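Local atomic coordinates of inositol-1-monophosphatase (Thermotoga maritima, PDB entry 2P3N), a protein that dephosphorylates inositol 1-phosphate, fructose 1,6-bisphosphate and some other phosphate monoesters, with magnesium as cofactor, as a homotetramer. Residues Leu91-Ile96 against Arg172-Ala177; Gly109-Pro114 against Ile202-Ile207; Val154-Lys159 against Glu248-Ile253; Phe192-Ile197 against Lys229-Ser234. All coordinates share one frame; numbering follows the deposited sequence.

Interaction 1: Leu91-Ile96 against Arg172-Ala177; sequences LPNFSI and RILGSA
This contact lies beside the probable substrate site, where the lead-in to strand 95-102 meets the loop that enters helix 177-185; the segment 172-177 carries Arg172 and Ala177, substrate-binding residues by similarity. Asn93 sits at the centre of an inverse gamma turn, closed by Phe94 N to Pro92 O at 3.0 Å. Its CG stands anti to the carbonyl carbon, which sends the amide obliquely across Leu174. Asn93 ND2 rests 3.5 Å from Leu174 CB and 3.6 Å from Leu174 CD2, an amide against an aliphatic surface. Asn93 O comes within 3.5 Å of Ser176 CB. Gly175, between Leu174 and Ser176, has a phi of 128°, a conformation in which a beta carbon would jam against the preceding carbonyl. Ser176 OG, anti to its own backbone N, reaches Ser95 OG tip to tip at 2.9 Å in a hydrogen bond, and also bonds Asp82 O. Since Ser176 is the N-cap residue of helix 177-185, this hydroxyl ties the helix start to both strand 95-102 and strand 81-82. A buried polar group gripped twice should hold the helix start, whose dipole may favour an anionic substrate, steady beside the metal site.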
# COMPACT_ATOMS: atom_id res chain seq x y z
N LEU A 91 -0.67 -14.50 -7.91
CA LEU A 91 -1.01 -14.50 -6.49
C LEU A 91 0.05 -13.71 -5.74
O LEU A 91 1.24 -13.81 -6.04
CB LEU A 91 -1.07 -15.92 -5.95
CG LEU A 91 -2.33 -16.67 -6.36
CD1 LEU A 91 -2.19 -18.15 -6.03
CD2 LEU A 91 -3.51 -16.05 -5.64
N PRO A 92 -0.38 -12.92 -4.75
CA PRO A 92 0.53 -12.10 -3.95
C PRO A 92 1.50 -12.80 -3.00
O PRO A 92 2.44 -12.17 -2.50
CB PRO A 92 -0.41 -11.15 -3.22
CG PRO A 92 -1.69 -11.96 -3.10
CD PRO A 92 -1.79 -12.60 -4.45
N ASN A 93 1.30 -14.10 -2.76
CA ASN A 93 2.18 -14.82 -1.83
C ASN A 93 3.51 -15.32 -2.39
O ASN A 93 3.72 -16.52 -2.56
CB ASN A 93 1.44 -15.99 -1.16
CG ASN A 93 0.39 -15.51 -0.18
OD1 ASN A 93 -0.70 -15.09 -0.57
ND2 ASN A 93 0.71 -15.56 1.10
N PHE A 94 4.39 -14.38 -2.67
CA PHE A 94 5.72 -14.71 -3.15
C PHE A 94 6.65 -13.72 -2.46
O PHE A 94 6.21 -12.65 -2.03
CB PHE A 94 5.80 -14.61 -4.68
CG PHE A 94 5.66 -13.23 -5.22
CD1 PHE A 94 6.78 -12.42 -5.41
CD2 PHE A 94 4.41 -12.73 -5.55
CE1 PHE A 94 6.65 -11.14 -5.93
CE2 PHE A 94 4.27 -11.43 -6.07
CZ PHE A 94 5.40 -10.64 -6.27
N SER A 95 7.92 -14.08 -2.32
CA SER A 95 8.88 -13.21 -1.65
C SER A 95 10.30 -13.42 -2.13
O SER A 95 10.59 -14.31 -2.94
CB SER A 95 8.81 -13.46 -0.15
OG SER A 95 8.93 -14.84 0.15
N ILE A 96 11.19 -12.56 -1.63
CA ILE A 96 12.61 -12.63 -1.94
C ILE A 96 13.27 -12.93 -0.60
O ILE A 96 12.95 -12.30 0.40
CB ILE A 96 13.18 -11.29 -2.43
CG1 ILE A 96 12.33 -10.73 -3.58
CG2 ILE A 96 14.60 -11.50 -2.93
CD1 ILE A 96 12.89 -9.40 -4.12
N ARG A 172 -3.25 -23.91 6.52
CA ARG A 172 -3.00 -23.03 5.38
C ARG A 172 -1.90 -23.49 4.43
O ARG A 172 -0.89 -24.07 4.84
CB ARG A 172 -2.67 -21.62 5.87
CG ARG A 172 -3.84 -20.88 6.52
CD ARG A 172 -5.06 -20.85 5.59
NE ARG A 172 -6.25 -20.28 6.22
CZ ARG A 172 -7.47 -20.78 6.11
NH1 ARG A 172 -8.49 -20.19 6.72
NH2 ARG A 172 -7.68 -21.89 5.39
N ILE A 173 -2.13 -23.22 3.15
CA ILE A 173 -1.19 -23.54 2.07
C ILE A 173 -1.21 -22.28 1.20
O ILE A 173 -2.01 -22.17 0.27
CB ILE A 173 -1.69 -24.72 1.24
CG1 ILE A 173 -1.74 -25.97 2.11
CG2 ILE A 173 -0.78 -24.92 0.04
CD1 ILE A 173 -2.23 -27.19 1.38
N LEU A 174 -0.31 -21.34 1.53
CA LEU A 174 -0.24 -20.05 0.85
C LEU A 174 0.62 -20.00 -0.40
O LEU A 174 0.24 -19.36 -1.37
CB LEU A 174 0.27 -18.99 1.82
CG LEU A 174 -0.32 -19.00 3.23
CD1 LEU A 174 0.20 -20.21 4.00
CD2 LEU A 174 0.08 -17.72 3.95
N GLY A 175 1.78 -20.65 -0.36
CA GLY A 175 2.62 -20.67 -1.54
C GLY A 175 4.06 -20.24 -1.39
O GLY A 175 4.87 -20.49 -2.29
N SER A 176 4.40 -19.61 -0.27
CA SER A 176 5.77 -19.16 -0.06
C SER A 176 6.39 -19.74 1.20
O SER A 176 5.98 -19.42 2.32
CB SER A 176 5.82 -17.63 -0.01
OG SER A 176 7.15 -17.15 -0.05
N ALA A 177 7.39 -20.59 1.01
CA ALA A 177 8.09 -21.22 2.12
C ALA A 177 8.65 -20.17 3.08
O ALA A 177 8.30 -20.12 4.27
CB ALA A 177 9.23 -22.07 1.57

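Interaction 2: Gly109-Pro114 against Ile202-Ile207; sequences GVVHAP and IAAGLI
Gly109 and Ala204 bury the most surface here, about 50 Å² each, and they meet almost backbone to backbone: their CA atoms are 4.0 Å apart. The Ala204 methyl points at the strand and lies 3.9 Å from Gly109 CA, then reaches along the chain to Val110 N at 3.8 Å. So small a side chain lets the helix come close, and the short axes of strand 109-113 and helix 202-207 approach to 6.5 Å while crossing at -111°. Glycine on the strand matters as much, because a beta carbon at Gly109 would point into the helix and collide with Ala204 O and with Ile207 CG2.

Ile207, one turn further on, fills the place beside the glycine. Its CG1 is anti to the backbone N, which leaves CG2 in the crowded position between N and the carbonyl carbon, and this methyl touches Gly109 N at 3.6 Å. Val111 adds a second touch on the Ala204 methyl. With CG1 anti to the backbone N, its CG2 is turned to Ala204 CB at 4.0 Å, a looser methyl-to-methyl contact.

Val110, between Gly109 and Val111, points away from the helix and packs on Ser7 of helix 2-21, on the far face of the sheet. From the back of helix 199-211, Ile202 and Leu206 reach the phenylalanines of strand 230-234. A helical layer wedged between two beta sheets in this way, with more helix outside, is the alternating alpha-beta-alpha-beta-alpha sandwich of the inositol monophosphatase fold.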
# COMPACT_ATOMS: atom_id res chain seq x y z
N GLY A 109 18.61 -12.67 8.59
CA GLY A 109 17.60 -13.16 7.67
C GLY A 109 16.61 -12.08 7.29
O GLY A 109 16.23 -11.26 8.12
N VAL A 110 16.20 -12.05 6.04
CA VAL A 110 15.22 -11.07 5.61
C VAL A 110 14.36 -11.67 4.52
O VAL A 110 14.86 -12.34 3.61
CB VAL A 110 15.90 -9.75 5.13
CG1 VAL A 110 17.12 -10.06 4.32
CG2 VAL A 110 14.91 -8.93 4.32
N VAL A 111 13.04 -11.49 4.65
CA VAL A 111 12.07 -12.00 3.68
C VAL A 111 11.23 -10.80 3.26
O VAL A 111 10.72 -10.07 4.10
CB VAL A 111 11.14 -13.09 4.31
CG1 VAL A 111 10.13 -13.59 3.27
CG2 VAL A 111 11.95 -14.25 4.81
N HIS A 112 11.10 -10.58 1.96
CA HIS A 112 10.32 -9.45 1.48
C HIS A 112 9.25 -9.83 0.45
O HIS A 112 9.57 -10.14 -0.70
CB HIS A 112 11.24 -8.37 0.90
CG HIS A 112 10.51 -7.20 0.32
ND1 HIS A 112 9.70 -6.38 1.07
CD2 HIS A 112 10.43 -6.74 -0.96
CE1 HIS A 112 9.15 -5.47 0.29
NE2 HIS A 112 9.59 -5.66 -0.94
N ALA A 113 7.99 -9.82 0.88
CA ALA A 113 6.86 -10.13 0.01
C ALA A 113 6.49 -8.80 -0.61
O ALA A 113 5.85 -7.96 0.02
CB ALA A 113 5.71 -10.68 0.81
N PRO A 114 6.89 -8.59 -1.87
CA PRO A 114 6.64 -7.36 -2.65
C PRO A 114 5.19 -6.92 -2.80
O PRO A 114 4.85 -5.78 -2.47
CB PRO A 114 7.28 -7.67 -4.00
CG PRO A 114 8.31 -8.76 -3.68
CD PRO A 114 7.57 -9.61 -2.70
N ILE A 202 14.65 -21.88 3.59
CA ILE A 202 14.51 -21.77 5.04
C ILE A 202 15.58 -21.06 5.87
O ILE A 202 15.38 -20.86 7.06
CB ILE A 202 14.27 -23.17 5.66
CG1 ILE A 202 15.32 -24.17 5.15
CG2 ILE A 202 12.89 -23.67 5.31
CD1 ILE A 202 16.72 -23.96 5.71
N ALA A 203 16.69 -20.66 5.26
CA ALA A 203 17.76 -20.00 6.01
C ALA A 203 17.34 -18.69 6.68
O ALA A 203 17.77 -18.39 7.80
CB ALA A 203 18.97 -19.74 5.10
N ALA A 204 16.50 -17.92 6.00
CA ALA A 204 16.05 -16.65 6.55
C ALA A 204 14.91 -16.87 7.52
O ALA A 204 14.88 -16.27 8.59
CB ALA A 204 15.62 -15.72 5.44
N GLY A 205 13.98 -17.74 7.14
CA GLY A 205 12.85 -18.01 8.01
C GLY A 205 13.24 -18.70 9.30
O GLY A 205 12.46 -18.75 10.25
N LEU A 206 14.45 -19.23 9.33
CA LEU A 206 14.93 -19.93 10.51
C LEU A 206 15.33 -18.99 11.64
O LEU A 206 14.88 -19.16 12.78
CB LEU A 206 16.10 -20.83 10.14
CG LEU A 206 16.62 -21.69 11.28
CD1 LEU A 206 16.85 -23.11 10.79
CD2 LEU A 206 17.89 -21.08 11.84
N ILE A 207 16.16 -17.99 11.35
CA ILE A 207 16.58 -17.06 12.39
C ILE A 207 15.44 -16.15 12.81
O ILE A 207 15.39 -15.68 13.95
CB ILE A 207 17.80 -16.21 11.94
CG1 ILE A 207 18.25 -15.31 13.10
CG2 ILE A 207 17.45 -15.38 10.72
CD1 ILE A 207 19.61 -14.65 12.90

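Interaction 3: Val154-Lys159 against Glu248-Ile253; sequences VDFTGK and EVVEEI
Lys159 leaves its helix with CG anti to the carbonyl carbon, then bends at chi2 (-65°) and again at chi4, its methylenes passing the Glu252 carboxylate and its end turning away. Glu252 has CG anti to the backbone N (chi1 172°) and an extended chain, and the two side chains cross at about a right angle. The carboxylate therefore meets the lysine's middle: Glu252 OE1 is 3.0 Å from Lys159 CD and 3.4 Å from Lys159 CG, while Lys159 NZ stays 5.0 Å from that oxygen. The ammonium is committed elsewhere, in salt bridges to Glu162 of its own chain and to Glu162 of the second subunit.

The rest of the contact is mainly apolar. Val249 CG1 presses on Lys159 CB at 3.4 Å, tighter than usual for two carbons. Ile253 CD1 lies 3.7 Å from Phe156 N, over the first turn of helix 156-167, and Val250 CG2 stands at the edge of the Phe156 ring, 4.3 Å from Phe156 CE2. An alanine at Lys159 would lack the methylenes over Glu252 OE1 and the ammonium that bridges both Glu162 residues, and would probably weaken this contact and the subunit contact.

Glu252 OE1 is buried here without a polar partner in the model, and OE2 makes a long, weak ion pair with Arg163. The carboxylate thus joins the helices by packing more than by charge.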
# COMPACT_ATOMS: atom_id res chain seq x y z
N VAL A 154 4.43 -34.01 -2.36
CA VAL A 154 3.98 -35.28 -2.92
C VAL A 154 2.65 -35.75 -2.33
O VAL A 154 1.59 -35.22 -2.66
CB VAL A 154 5.09 -36.36 -2.72
CG1 VAL A 154 5.40 -36.52 -1.23
CG2 VAL A 154 4.67 -37.68 -3.34
N ASP A 155 2.71 -36.74 -1.45
CA ASP A 155 1.53 -37.28 -0.81
C ASP A 155 1.43 -36.74 0.60
O ASP A 155 0.41 -36.89 1.27
CB ASP A 155 1.62 -38.81 -0.75
CG ASP A 155 1.54 -39.45 -2.12
OD1 ASP A 155 2.35 -39.11 -3.01
OD2 ASP A 155 0.65 -40.32 -2.32
N PHE A 156 2.51 -36.10 1.04
CA PHE A 156 2.61 -35.52 2.38
C PHE A 156 1.48 -34.55 2.71
O PHE A 156 0.73 -34.74 3.67
CB PHE A 156 3.95 -34.81 2.51
CG PHE A 156 4.18 -34.23 3.87
CD1 PHE A 156 3.57 -33.04 4.24
CD2 PHE A 156 5.00 -34.89 4.78
CE1 PHE A 156 3.77 -32.51 5.51
CE2 PHE A 156 5.21 -34.37 6.06
CZ PHE A 156 4.59 -33.18 6.42
N THR A 157 1.39 -33.49 1.91
CA THR A 157 0.38 -32.46 2.10
C THR A 157 -0.99 -33.06 2.38
O THR A 157 -1.43 -33.08 3.52
CB THR A 157 0.30 -31.55 0.85
OG1 THR A 157 1.55 -30.86 0.69
CG2 THR A 157 -0.81 -30.54 1.00
N GLY A 158 -1.65 -33.54 1.33
CA GLY A 158 -2.97 -34.12 1.47
C GLY A 158 -3.17 -34.99 2.69
O GLY A 158 -4.25 -35.01 3.28
N LYS A 159 -2.13 -35.73 3.08
CA LYS A 159 -2.21 -36.59 4.25
C LYS A 159 -2.09 -35.78 5.53
O LYS A 159 -2.90 -35.95 6.45
CB LYS A 159 -1.09 -37.65 4.21
CG LYS A 159 -1.39 -38.82 3.29
CD LYS A 159 -2.58 -39.61 3.79
CE LYS A 159 -3.01 -40.67 2.79
NZ LYS A 159 -3.52 -40.06 1.53
N GLU A 248 3.72 -39.33 12.09
CA GLU A 248 2.57 -40.22 11.96
C GLU A 248 2.28 -40.34 10.46
O GLU A 248 1.97 -41.42 9.95
CB GLU A 248 1.38 -39.61 12.68
CG GLU A 248 0.15 -40.50 12.74
CD GLU A 248 -1.06 -39.78 13.33
OE1 GLU A 248 -1.68 -38.96 12.62
OE2 GLU A 248 -1.37 -40.03 14.52
N VAL A 249 2.39 -39.21 9.76
CA VAL A 249 2.15 -39.14 8.32
C VAL A 249 3.33 -39.69 7.53
O VAL A 249 3.16 -40.35 6.50
CB VAL A 249 1.93 -37.67 7.85
CG1 VAL A 249 1.59 -37.64 6.36
CG2 VAL A 249 0.84 -37.02 8.66
N VAL A 250 4.53 -39.40 8.02
CA VAL A 250 5.75 -39.85 7.37
C VAL A 250 5.83 -41.37 7.34
O VAL A 250 6.17 -41.97 6.32
CB VAL A 250 7.01 -39.30 8.07
CG1 VAL A 250 8.26 -39.84 7.39
CG2 VAL A 250 7.00 -37.78 8.05
N GLU A 251 5.50 -42.00 8.46
CA GLU A 251 5.55 -43.45 8.54
C GLU A 251 4.50 -44.06 7.61
O GLU A 251 4.79 -44.99 6.87
CB GLU A 251 5.31 -43.92 9.96
CG GLU A 251 5.63 -45.39 10.17
CD GLU A 251 5.11 -45.90 11.50
OE1 GLU A 251 3.87 -45.93 11.67
OE2 GLU A 251 5.94 -46.27 12.36
N GLU A 252 3.29 -43.52 7.67
CA GLU A 252 2.19 -44.02 6.83
C GLU A 252 2.58 -44.09 5.35
O GLU A 252 2.29 -45.08 4.67
CB GLU A 252 0.96 -43.13 6.97
CG GLU A 252 -0.14 -43.47 5.99
CD GLU A 252 -1.23 -42.41 5.93
OE1 GLU A 252 -0.90 -41.24 5.63
OE2 GLU A 252 -2.41 -42.75 6.19
N ILE A 253 3.21 -43.03 4.86
CA ILE A 253 3.63 -42.96 3.46
C ILE A 253 4.90 -43.79 3.25
O ILE A 253 5.01 -44.53 2.26
CB ILE A 253 3.93 -41.50 3.04
CG1 ILE A 253 2.71 -40.62 3.33
CG2 ILE A 253 4.30 -41.45 1.56
CD1 ILE A 253 2.95 -39.14 3.04

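Interaction 4: Phe192-Ile197 against Lys229-Ser234; sequences FVTWRI and KNFIFS
Strands 191-195 and 230-234 run antiparallel, held by paired backbone bonds. Phe233 N meets Phe192 O at 2.5 Å, almost straight and in the carbonyl plane, and Phe192 N bonds Phe233 O in return. Further along, Thr194 N to Phe231 O is 2.8 Å, whereas Phe231 N to Thr194 O is longer at 3.3 Å, with the donor above the carbonyl plane.

Phe192 and Phe233 lie side by side, their rings inclined by 26° but slid apart, Phe192 CD2 touching Phe233 CD1 at 3.6 Å. Next to them Thr194 OG1 sits 3.1 Å from Phe231 CB, buried without a polar partner in the model. Ile197 CD1 comes in at the edge of the Phe231 ring, 3.3 Å from Phe231 CD2. An alanine at Phe231 would lack the ring that meets Ile197, Ile202 and Leu206, and would probably loosen the packing between this sheet and helix 199-211. On the opposite face Val193 CG1 meets Ile232 CG2 at 4.0 Å, backed by Val242.

The guanidinium of Arg196, substrate-binding by similarity, lies over one face of the Trp195 ring, toward its rim. Helices 177-185 and 199-211 cover the phenylalanine face and helix 239-253 the other, as in the second sheet of the inositol monophosphatase sandwich.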
# COMPACT_ATOMS: atom_id res chain seq x y z
N PHE A 192 4.66 -24.20 11.00
CA PHE A 192 4.89 -24.45 9.58
C PHE A 192 5.84 -25.63 9.43
O PHE A 192 6.87 -25.71 10.10
CB PHE A 192 5.48 -23.18 8.93
CG PHE A 192 5.81 -23.33 7.46
CD1 PHE A 192 4.86 -23.80 6.55
CD2 PHE A 192 7.08 -23.01 6.98
CE1 PHE A 192 5.17 -23.95 5.19
CE2 PHE A 192 7.40 -23.16 5.63
CZ PHE A 192 6.44 -23.63 4.74
N VAL A 193 5.48 -26.56 8.54
CA VAL A 193 6.27 -27.76 8.28
C VAL A 193 6.58 -27.96 6.80
O VAL A 193 5.67 -27.91 5.96
CB VAL A 193 5.53 -29.00 8.82
CG1 VAL A 193 5.36 -28.88 10.33
CG2 VAL A 193 4.17 -29.12 8.17
N THR A 194 7.85 -28.19 6.49
CA THR A 194 8.30 -28.40 5.10
C THR A 194 8.97 -29.76 4.92
O THR A 194 9.35 -30.42 5.89
CB THR A 194 9.30 -27.33 4.62
OG1 THR A 194 10.50 -27.40 5.41
CG2 THR A 194 8.71 -25.95 4.73
N TRP A 195 9.15 -30.14 3.66
CA TRP A 195 9.73 -31.42 3.32
C TRP A 195 10.55 -31.33 2.04
O TRP A 195 10.06 -30.88 1.01
CB TRP A 195 8.59 -32.42 3.13
CG TRP A 195 8.94 -33.83 3.39
CD1 TRP A 195 9.95 -34.29 4.18
CD2 TRP A 195 8.22 -34.98 2.95
NE1 TRP A 195 9.89 -35.66 4.28
CE2 TRP A 195 8.84 -36.11 3.53
CE3 TRP A 195 7.10 -35.18 2.13
CZ2 TRP A 195 8.37 -37.42 3.32
CZ3 TRP A 195 6.63 -36.48 1.92
CH2 TRP A 195 7.27 -37.58 2.52
N ARG A 196 11.79 -31.79 2.11
CA ARG A 196 12.68 -31.78 0.96
C ARG A 196 12.85 -30.38 0.40
O ARG A 196 12.52 -30.13 -0.76
CB ARG A 196 12.15 -32.69 -0.16
CG ARG A 196 11.67 -34.05 0.31
CD ARG A 196 11.53 -34.99 -0.87
NE ARG A 196 10.65 -36.12 -0.57
CZ ARG A 196 9.34 -36.00 -0.37
NH1 ARG A 196 8.75 -34.81 -0.41
NH2 ARG A 196 8.61 -37.08 -0.13
N ILE A 197 13.35 -29.47 1.22
CA ILE A 197 13.56 -28.08 0.81
C ILE A 197 15.06 -27.74 0.88
O ILE A 197 15.81 -28.36 1.62
CB ILE A 197 12.78 -27.11 1.73
CG1 ILE A 197 13.44 -27.03 3.11
CG2 ILE A 197 11.34 -27.59 1.87
CD1 ILE A 197 13.49 -28.33 3.85
N LYS A 229 16.97 -31.31 6.24
CA LYS A 229 16.05 -31.66 5.15
C LYS A 229 14.57 -31.46 5.46
O LYS A 229 13.78 -31.11 4.58
CB LYS A 229 16.31 -33.10 4.70
CG LYS A 229 16.45 -34.11 5.84
CD LYS A 229 16.69 -35.53 5.32
CE LYS A 229 16.89 -36.50 6.47
NZ LYS A 229 17.05 -37.89 5.98
N ASN A 230 14.19 -31.68 6.72
CA ASN A 230 12.80 -31.51 7.14
C ASN A 230 12.75 -30.34 8.10
O ASN A 230 13.69 -30.14 8.88
CB ASN A 230 12.29 -32.76 7.87
CG ASN A 230 13.02 -34.02 7.46
OD1 ASN A 230 13.11 -34.34 6.27
ND2 ASN A 230 13.56 -34.74 8.45
N PHE A 231 11.66 -29.59 8.07
CA PHE A 231 11.53 -28.42 8.94
C PHE A 231 10.20 -28.23 9.63
O PHE A 231 9.13 -28.35 9.02
CB PHE A 231 11.87 -27.16 8.16
CG PHE A 231 13.34 -26.89 8.06
CD1 PHE A 231 14.02 -26.30 9.11
CD2 PHE A 231 14.06 -27.26 6.93
CE1 PHE A 231 15.37 -26.08 9.04
CE2 PHE A 231 15.41 -27.04 6.86
CZ PHE A 231 16.07 -26.45 7.92
N ILE A 232 10.28 -27.93 10.92
CA ILE A 232 9.10 -27.70 11.73
C ILE A 232 9.26 -26.37 12.45
O ILE A 232 10.09 -26.25 13.35
CB ILE A 232 8.89 -28.82 12.78
CG1 ILE A 232 8.76 -30.18 12.08
CG2 ILE A 232 7.64 -28.54 13.62
CD1 ILE A 232 8.61 -31.36 13.03
N PHE A 233 8.48 -25.38 12.03
CA PHE A 233 8.51 -24.05 12.65
C PHE A 233 7.29 -23.96 13.57
O PHE A 233 6.18 -24.32 13.19
CB PHE A 233 8.43 -22.94 11.60
CG PHE A 233 9.56 -22.95 10.60
CD1 PHE A 233 9.52 -23.79 9.49
CD2 PHE A 233 10.66 -22.11 10.78
CE1 PHE A 233 10.56 -23.79 8.57
CE2 PHE A 233 11.70 -22.11 9.86
CZ PHE A 233 11.66 -22.94 8.76
N SER A 234 7.50 -23.45 14.78
CA SER A 234 6.39 -23.36 15.72
C SER A 234 6.61 -22.28 16.78
O SER A 234 7.71 -21.75 16.93
CB SER A 234 6.20 -24.72 16.40
OG SER A 234 4.84 -24.94 16.77

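Overall arrangement
Interactions 1 and 2 share the larger sheet: Ile96 O and His112 N, 3.0 Å apart, probably bond strand 95-102 to strand 105-113. Helix 199-211 then carries interaction 2 to the smaller sheet of interaction 4, with Ile202 CG1 3.3 Å from Phe231 CE2. Interaction 1 meets interaction 4 at Ala177 O and Phe192 CE2, 3.4 Å apart; these two contacts hold Arg172, Ala177 and Arg196, assigned to the substrate by similarity. Interaction 3 lies outermost, touching interaction 4 through Phe156 CB and Trp195 CE3 at 3.2 Å. The magnesium, bound by Glu65, Asp79 and Ile81, is about 8 Å from the side chain of Ser176 in interaction 1. Interactions 1 and 3 also touch the second subunit.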